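Fructose-1,6-bisphosphatase/inositol-1-monophosphatase (Thermotoga maritima, PDB 2P3N) dephosphorylates inositol 1-phosphates, preferring the D isomer, as well as fructose 1,6-bisphosphate and several other phosphate esters, using magnesium as cofactor. Local coordinates at residues F156-R167 with V242-I253. Numbering follows the deposited sequence.
Sequences FTGKFIERMEKR and VVKVVNEVVEEI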
ATOM      1  N   PHE A 156     -10.356  -2.215  34.620  1.00 73.94           N
ATOM      2  CA  PHE A 156     -11.165  -3.078  33.768  1.00 69.52           C
ATOM      3  C   PHE A 156     -10.345  -3.997  32.866  1.00 66.72           C
ATOM      4  O   PHE A 156     -10.462  -5.225  32.927  1.00 65.77           O
ATOM      5  CB  PHE A 156     -12.079  -2.212  32.906  1.00 70.83           C
ATOM      6  CG  PHE A 156     -13.002  -2.994  32.032  1.00 73.50           C
ATOM      7  CD1 PHE A 156     -12.542  -3.575  30.856  1.00 73.12           C
ATOM      8  CD2 PHE A 156     -14.332  -3.169  32.398  1.00 76.08           C
ATOM      9  CE1 PHE A 156     -13.393  -4.323  30.054  1.00 75.73           C
ATOM     10  CE2 PHE A 156     -15.198  -3.916  31.605  1.00 78.61           C
ATOM     11  CZ  PHE A 156     -14.728  -4.496  30.428  1.00 79.38           C
ATOM     12  N   THR A 157      -9.534  -3.384  32.014  1.00 64.14           N
ATOM     13  CA  THR A 157      -8.693  -4.110  31.079  1.00 59.45           C
ATOM     14  C   THR A 157      -8.002  -5.292  31.737  1.00 58.62           C
ATOM     15  O   THR A 157      -8.426  -6.431  31.561  1.00 58.04           O
ATOM     16  CB  THR A 157      -7.632  -3.174  30.466  1.00 55.34           C
ATOM     17  OG1 THR A 157      -8.284  -2.152  29.701  1.00 49.73           O
ATOM     18  CG2 THR A 157      -6.697  -3.948  29.565  1.00 57.57           C
ATOM     19  N   GLY A 158      -6.946  -5.010  32.494  1.00 61.51           N
ATOM     20  CA  GLY A 158      -6.196  -6.059  33.169  1.00 67.39           C
ATOM     21  C   GLY A 158      -7.037  -7.167  33.776  1.00 70.46           C
ATOM     22  O   GLY A 158      -6.632  -8.328  33.777  1.00 70.47           O
ATOM     23  N   LYS A 159      -8.206  -6.812  34.301  1.00 71.45           N
ATOM     24  CA  LYS A 159      -9.098  -7.795  34.907  1.00 71.60           C
ATOM     25  C   LYS A 159      -9.832  -8.585  33.836  1.00 70.09           C
ATOM     26  O   LYS A 159      -9.881  -9.816  33.889  1.00 69.66           O
ATOM     27  CB  LYS A 159     -10.115  -7.108  35.828  1.00 74.40           C
ATOM     28  CG  LYS A 159      -9.558  -6.731  37.186  1.00 76.28           C
ATOM     29  CD  LYS A 159      -9.185  -7.977  37.978  1.00 77.90           C
ATOM     30  CE  LYS A 159      -8.450  -7.623  39.259  1.00 79.48           C
ATOM     31  NZ  LYS A 159      -7.129  -6.991  38.982  1.00 79.28           N
ATOM     32  N   PHE A 160     -10.402  -7.869  32.871  1.00 69.41           N
ATOM     33  CA  PHE A 160     -11.133  -8.496  31.779  1.00 67.40           C
ATOM     34  C   PHE A 160     -10.248  -9.516  31.071  1.00 67.11           C
ATOM     35  O   PHE A 160     -10.738 -10.473  30.470  1.00 65.82           O
ATOM     36  CB  PHE A 160     -11.617  -7.434  30.799  1.00 66.24           C
ATOM     37  CG  PHE A 160     -12.376  -7.991  29.626  1.00 69.71           C
ATOM     38  CD1 PHE A 160     -11.719  -8.327  28.450  1.00 68.50           C
ATOM     39  CD2 PHE A 160     -13.754  -8.169  29.694  1.00 71.17           C
ATOM     40  CE1 PHE A 160     -12.426  -8.831  27.354  1.00 69.39           C
ATOM     41  CE2 PHE A 160     -14.470  -8.673  28.602  1.00 71.64           C
ATOM     42  CZ  PHE A 160     -13.804  -9.002  27.431  1.00 70.07           C
ATOM     43  N   ILE A 161      -8.938  -9.301  31.135  1.00 63.98           N
ATOM     44  CA  ILE A 161      -7.999 -10.236  30.538  1.00 63.39           C
ATOM     45  C   ILE A 161      -8.096 -11.506  31.375  1.00 67.19           C
ATOM     46  O   ILE A 161      -8.440 -12.574  30.864  1.00 65.24           O
ATOM     47  CB  ILE A 161      -6.544  -9.735  30.624  1.00 57.79           C
ATOM     48  CG1 ILE A 161      -6.366  -8.472  29.781  1.00 55.36           C
ATOM     49  CG2 ILE A 161      -5.593 -10.836  30.182  1.00 60.28           C
ATOM     50  CD1 ILE A 161      -6.608  -8.674  28.316  1.00 51.26           C
ATOM     51  N   GLU A 162      -7.803 -11.361  32.669  1.00 68.98           N
ATOM     52  CA  GLU A 162      -7.829 -12.461  33.637  1.00 70.62           C
ATOM     53  C   GLU A 162      -9.015 -13.392  33.454  1.00 71.74           C
ATOM     54  O   GLU A 162      -8.856 -14.613  33.392  1.00 72.43           O
ATOM     55  CB  GLU A 162      -7.850 -11.908  35.064  1.00 74.63           C
ATOM     56  CG  GLU A 162      -6.665 -11.017  35.389  1.00 80.09           C
ATOM     57  CD  GLU A 162      -6.609 -10.611  36.853  1.00 81.57           C
ATOM     58  OE1 GLU A 162      -6.550 -11.516  37.716  1.00 76.08           O
ATOM     59  OE2 GLU A 162      -6.618  -9.390  37.140  1.00 82.85           O
ATOM     60  N   ARG A 163     -10.200 -12.802  33.370  1.00 70.62           N
ATOM     61  CA  ARG A 163     -11.428 -13.562  33.203  1.00 70.17           C
ATOM     62  C   ARG A 163     -11.458 -14.265  31.854  1.00 70.51           C
ATOM     63  O   ARG A 163     -11.644 -15.480  31.772  1.00 70.95           O
ATOM     64  CB  ARG A 163     -12.640 -12.635  33.271  1.00 70.83           C
ATOM     65  CG  ARG A 163     -12.497 -11.434  34.182  1.00 72.28           C
ATOM     66  CD  ARG A 163     -12.753 -11.770  35.633  1.00 75.69           C
ATOM     67  NE  ARG A 163     -11.560 -12.293  36.287  1.00 77.48           N
ATOM     68  CZ  ARG A 163     -11.467 -12.524  37.592  1.00 75.73           C
ATOM     69  NH1 ARG A 163     -10.336 -13.000  38.100  1.00 78.76           N
ATOM     70  NH2 ARG A 163     -12.504 -12.280  38.389  1.00 66.16           N
ATOM     71  N   MET A 164     -11.268 -13.478  30.801  1.00 71.61           N
ATOM     72  CA  MET A 164     -11.323 -13.958  29.424  1.00 73.73           C
ATOM     73  C   MET A 164     -10.175 -14.844  28.943  1.00 75.77           C
ATOM     74  O   MET A 164     -10.396 -15.803  28.207  1.00 74.69           O
ATOM     75  CB  MET A 164     -11.467 -12.754  28.486  1.00 68.76           C
ATOM     76  CG  MET A 164     -12.435 -12.993  27.354  1.00 69.10           C
ATOM     77  SD  MET A 164     -14.013 -13.605  27.969  1.00 67.07           S
ATOM     78  CE  MET A 164     -15.101 -12.232  27.648  1.00 78.91           C
ATOM     79  N   GLU A 165      -8.957 -14.513  29.353  1.00 80.30           N
ATOM     80  CA  GLU A 165      -7.765 -15.258  28.956  1.00 84.14           C
ATOM     81  C   GLU A 165      -7.908 -16.778  28.997  1.00 84.39           C
ATOM     82  O   GLU A 165      -7.205 -17.482  28.282  1.00 85.85           O
ATOM     83  CB  GLU A 165      -6.579 -14.845  29.834  1.00 91.89           C
ATOM     84  CG  GLU A 165      -6.836 -15.015  31.327  1.00100.59           C
ATOM     85  CD  GLU A 165      -5.652 -14.613  32.186  1.00106.68           C
ATOM     86  OE1 GLU A 165      -5.116 -13.499  31.992  1.00112.01           O
ATOM     87  OE2 GLU A 165      -5.264 -15.410  33.065  1.00111.06           O
ATOM     88  N   LYS A 166      -8.816 -17.285  29.819  1.00 83.68           N
ATOM     89  CA  LYS A 166      -8.989 -18.727  29.938  1.00 82.36           C
ATOM     90  C   LYS A 166      -9.879 -19.343  28.851  1.00 82.39           C
ATOM     91  O   LYS A 166      -9.448 -20.241  28.122  1.00 82.70           O
ATOM     92  CB  LYS A 166      -9.543 -19.062  31.326  1.00 81.08           C
ATOM     93  CG  LYS A 166      -9.161 -20.448  31.843  1.00 80.16           C
ATOM     94  CD  LYS A 166      -7.671 -20.562  32.155  1.00 78.79           C
ATOM     95  CE  LYS A 166      -7.263 -19.694  33.344  1.00 78.70           C
ATOM     96  NZ  LYS A 166      -7.419 -18.228  33.093  1.00 75.25           N
ATOM     97  N   ARG A 167     -11.113 -18.863  28.737  1.00 80.16           N
ATOM     98  CA  ARG A 167     -12.049 -19.386  27.741  1.00 78.33           C
ATOM     99  C   ARG A 167     -11.884 -18.796  26.339  1.00 74.98           C
ATOM    100  O   ARG A 167     -12.758 -18.968  25.487  1.00 74.22           O
ATOM    101  CB  ARG A 167     -13.490 -19.132  28.188  1.00 81.76           C
ATOM    102  CG  ARG A 167     -13.984 -19.979  29.344  1.00 83.45           C
ATOM    103  CD  ARG A 167     -15.496 -19.840  29.467  1.00 83.40           C
ATOM    104  NE  ARG A 167     -15.917 -18.902  30.505  1.00 87.22           N
ATOM    105  CZ  ARG A 167     -15.413 -17.684  30.696  1.00 88.96           C
ATOM    106  NH1 ARG A 167     -14.441 -17.220  29.918  1.00 89.42           N
ATOM    107  NH2 ARG A 167     -15.892 -16.920  31.673  1.00 87.13           N
ATOM    108  N   VAL A 242     -20.049 -13.318  26.608  1.00 65.96           N
ATOM    109  CA  VAL A 242     -19.290 -12.110  26.943  1.00 66.76           C
ATOM    110  C   VAL A 242     -20.045 -11.207  27.938  1.00 66.14           C
ATOM    111  O   VAL A 242     -19.458 -10.722  28.911  1.00 63.91           O
ATOM    112  CB  VAL A 242     -18.936 -11.300  25.650  1.00 64.36           C
ATOM    113  CG1 VAL A 242     -18.339  -9.946  26.008  1.00 60.50           C
ATOM    114  CG2 VAL A 242     -17.942 -12.086  24.804  1.00 55.09           C
ATOM    115  N   VAL A 243     -21.338 -10.991  27.703  1.00 68.85           N
ATOM    116  CA  VAL A 243     -22.135 -10.156  28.596  1.00 73.21           C
ATOM    117  C   VAL A 243     -21.856 -10.559  30.039  1.00 75.51           C
ATOM    118  O   VAL A 243     -21.701  -9.707  30.911  1.00 75.86           O
ATOM    119  CB  VAL A 243     -23.656 -10.306  28.335  1.00 74.34           C
ATOM    120  CG1 VAL A 243     -24.424  -9.358  29.234  1.00 77.50           C
ATOM    121  CG2 VAL A 243     -23.981 -10.013  26.877  1.00 76.35           C
ATOM    122  N   LYS A 244     -21.770 -11.862  30.282  1.00 76.48           N
ATOM    123  CA  LYS A 244     -21.515 -12.364  31.628  1.00 77.96           C
ATOM    124  C   LYS A 244     -20.145 -11.968  32.156  1.00 78.02           C
ATOM    125  O   LYS A 244     -20.037 -11.287  33.170  1.00 79.63           O
ATOM    126  CB  LYS A 244     -21.623 -13.891  31.671  1.00 77.76           C
ATOM    127  CG  LYS A 244     -21.682 -14.461  33.095  1.00 75.15           C
ATOM    128  CD  LYS A 244     -20.879 -15.754  33.255  1.00 71.91           C
ATOM    129  CE  LYS A 244     -19.372 -15.483  33.354  1.00 68.14           C
ATOM    130  NZ  LYS A 244     -19.025 -14.664  34.555  1.00 63.82           N
ATOM    131  N   VAL A 245     -19.099 -12.409  31.469  1.00 77.69           N
ATOM    132  CA  VAL A 245     -17.732 -12.121  31.890  1.00 76.64           C
ATOM    133  C   VAL A 245     -17.479 -10.647  32.161  1.00 74.55           C
ATOM    134  O   VAL A 245     -16.707 -10.297  33.053  1.00 72.74           O
ATOM    135  CB  VAL A 245     -16.707 -12.593  30.838  1.00 78.47           C
ATOM    136  CG1 VAL A 245     -15.291 -12.389  31.363  1.00 73.54           C
ATOM    137  CG2 VAL A 245     -16.954 -14.054  30.495  1.00 81.61           C
ATOM    138  N   VAL A 246     -18.128  -9.785  31.386  1.00 73.06           N
ATOM    139  CA  VAL A 246     -17.960  -8.348  31.549  1.00 72.46           C
ATOM    140  C   VAL A 246     -18.534  -7.868  32.883  1.00 73.09           C
ATOM    141  O   VAL A 246     -17.877  -7.121  33.615  1.00 71.36           O
ATOM    142  CB  VAL A 246     -18.634  -7.594  30.397  1.00 70.92           C
ATOM    143  CG1 VAL A 246     -18.495  -6.098  30.601  1.00 72.08           C
ATOM    144  CG2 VAL A 246     -17.997  -8.006  29.088  1.00 71.40           C
ATOM    145  N   ASN A 247     -19.755  -8.299  33.193  1.00 76.87           N
ATOM    146  CA  ASN A 247     -20.415  -7.933  34.448  1.00 79.29           C
ATOM    147  C   ASN A 247     -19.722  -8.640  35.611  1.00 80.59           C
ATOM    148  O   ASN A 247     -19.754  -8.176  36.748  1.00 82.42           O
ATOM    149  CB  ASN A 247     -21.899  -8.319  34.400  1.00 83.02           C
ATOM    150  CG  ASN A 247     -22.710  -7.408  33.490  1.00 85.78           C
ATOM    151  OD1 ASN A 247     -23.614  -7.858  32.778  1.00 86.55           O
ATOM    152  ND2 ASN A 247     -22.400  -6.114  33.520  1.00 83.66           N
ATOM    153  N   GLU A 248     -19.095  -9.769  35.314  1.00 80.98           N
ATOM    154  CA  GLU A 248     -18.369 -10.523  36.317  1.00 81.08           C
ATOM    155  C   GLU A 248     -17.209  -9.637  36.778  1.00 82.29           C
ATOM    156  O   GLU A 248     -16.893  -9.570  37.967  1.00 82.22           O
ATOM    157  CB  GLU A 248     -17.834 -11.814  35.697  1.00 82.69           C
ATOM    158  CG  GLU A 248     -17.163 -12.762  36.672  1.00 85.57           C
ATOM    159  CD  GLU A 248     -16.512 -13.946  35.973  1.00 87.27           C
ATOM    160  OE1 GLU A 248     -15.414 -13.775  35.391  1.00 80.46           O
ATOM    161  OE2 GLU A 248     -17.103 -15.048  36.001  1.00 91.54           O
ATOM    162  N   VAL A 249     -16.591  -8.950  35.818  1.00 85.35           N
ATOM    163  CA  VAL A 249     -15.462  -8.053  36.077  1.00 88.07           C
ATOM    164  C   VAL A 249     -15.939  -6.727  36.658  1.00 87.58           C
ATOM    165  O   VAL A 249     -15.289  -6.145  37.532  1.00 86.55           O
ATOM    166  CB  VAL A 249     -14.682  -7.729  34.773  1.00 91.65           C
ATOM    167  CG1 VAL A 249     -13.465  -6.864  35.087  1.00 91.76           C
ATOM    168  CG2 VAL A 249     -14.267  -9.003  34.083  1.00 89.49           C
ATOM    169  N   VAL A 250     -17.069  -6.249  36.152  1.00 89.99           N
ATOM    170  CA  VAL A 250     -17.632  -4.987  36.604  1.00 94.57           C
ATOM    171  C   VAL A 250     -18.004  -5.049  38.078  1.00 95.24           C
ATOM    172  O   VAL A 250     -17.727  -4.117  38.834  1.00 96.19           O
ATOM    173  CB  VAL A 250     -18.893  -4.606  35.790  1.00 97.37           C
ATOM    174  CG1 VAL A 250     -19.480  -3.306  36.323  1.00100.23           C
ATOM    175  CG2 VAL A 250     -18.540  -4.458  34.316  1.00 97.24           C
ATOM    176  N   GLU A 251     -18.630  -6.146  38.486  1.00 93.33           N
ATOM    177  CA  GLU A 251     -19.028  -6.290  39.873  1.00 91.96           C
ATOM    178  C   GLU A 251     -17.799  -6.377  40.767  1.00 92.03           C
ATOM    179  O   GLU A 251     -17.730  -5.716  41.804  1.00 91.75           O
ATOM    180  CB  GLU A 251     -19.882  -7.537  40.053  1.00 96.41           C
ATOM    181  CG  GLU A 251     -20.567  -7.605  41.403  1.00101.47           C
ATOM    182  CD  GLU A 251     -21.157  -8.970  41.681  1.00104.26           C
ATOM    183  OE1 GLU A 251     -20.375  -9.940  41.801  1.00103.65           O
ATOM    184  OE2 GLU A 251     -22.399  -9.074  41.775  1.00106.13           O
ATOM    185  N   GLU A 252     -16.827  -7.190  40.361  1.00 90.38           N
ATOM    186  CA  GLU A 252     -15.596  -7.358  41.132  1.00 91.75           C
ATOM    187  C   GLU A 252     -14.933  -6.024  41.475  1.00 96.13           C
ATOM    188  O   GLU A 252     -14.499  -5.809  42.609  1.00 95.99           O
ATOM    189  CB  GLU A 252     -14.597  -8.219  40.361  1.00 78.11           C
ATOM    190  CG  GLU A 252     -13.227  -8.275  41.018  1.00 67.53           C
ATOM    191  CD  GLU A 252     -12.168  -8.871  40.110  1.00 66.71           C
ATOM    192  OE1 GLU A 252     -11.957  -8.322  39.002  1.00 63.73           O
ATOM    193  OE2 GLU A 252     -11.545  -9.885  40.501  1.00 66.85           O
ATOM    194  N   ILE A 253     -14.847  -5.140  40.485  1.00101.13           N
ATOM    195  CA  ILE A 253     -14.236  -3.827  40.666  1.00107.18           C
ATOM    196  C   ILE A 253     -15.200  -2.887  41.387  1.00111.44           C
ATOM    197  O   ILE A 253     -14.810  -2.155  42.298  1.00112.67           O
ATOM    198  CB  ILE A 253     -13.863  -3.193  39.304  1.00107.46           C
ATOM    199  CG1 ILE A 253     -12.966  -4.144  38.507  1.00105.50           C
ATOM    200  CG2 ILE A 253     -13.161  -1.859  39.525  1.00108.80           C
ATOM    201  CD1 ILE A 253     -12.637  -3.649  37.111  1.00 98.67           C
TER
HETATM  202  O   HOH W   1     -14.621 -15.603  33.635  1.00 47.00           O
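Two helices of the inositol monophosphatase fold, helix 156-167 and residues 242-253 of the last helix, 239-253, pack with knobs-into-holes contacts, their axes 9.5 Å apart at closest approach, with 135° between their N-to-C directions. Val249 is one knob, set among Phe156, Lys159, Phe160 and Arg163; its CG1 presses on Lys159 CB at 3.4 Å, a tight fit. Phe160, with CG anti to its backbone N (chi1 179°), brings CE2 to within 3.6 Å of Val246 CG2, which meets the ring at its edge; Phe156 turns a ring edge to Val246 CG1 and Val250 CG2. Bends at chi2 and chi3 fold Met164 over Val245, its CE 3.6 Å from CB of that valine. Toward solvent the contact turns polar, without a direct hydrogen bond across it. Glu252 OE2 lies 3.3 Å from Arg163 NH2, well out of the guanidinium plane, a salt bridge of charge alone, while a water accepts weakly from Arg167 NH2 and donates to Glu248 OE1. Lys159 instead sends its amine to Glu162 of its own helix and to Glu162 of the second subunit. Both helices lie against the five-stranded mixed sheet: Phe160 and Val242 rest on Val193 of strand 191-195, Met164 on Ile171 of strand 170-172, and Phe156 on Thr150 of strand 147-150.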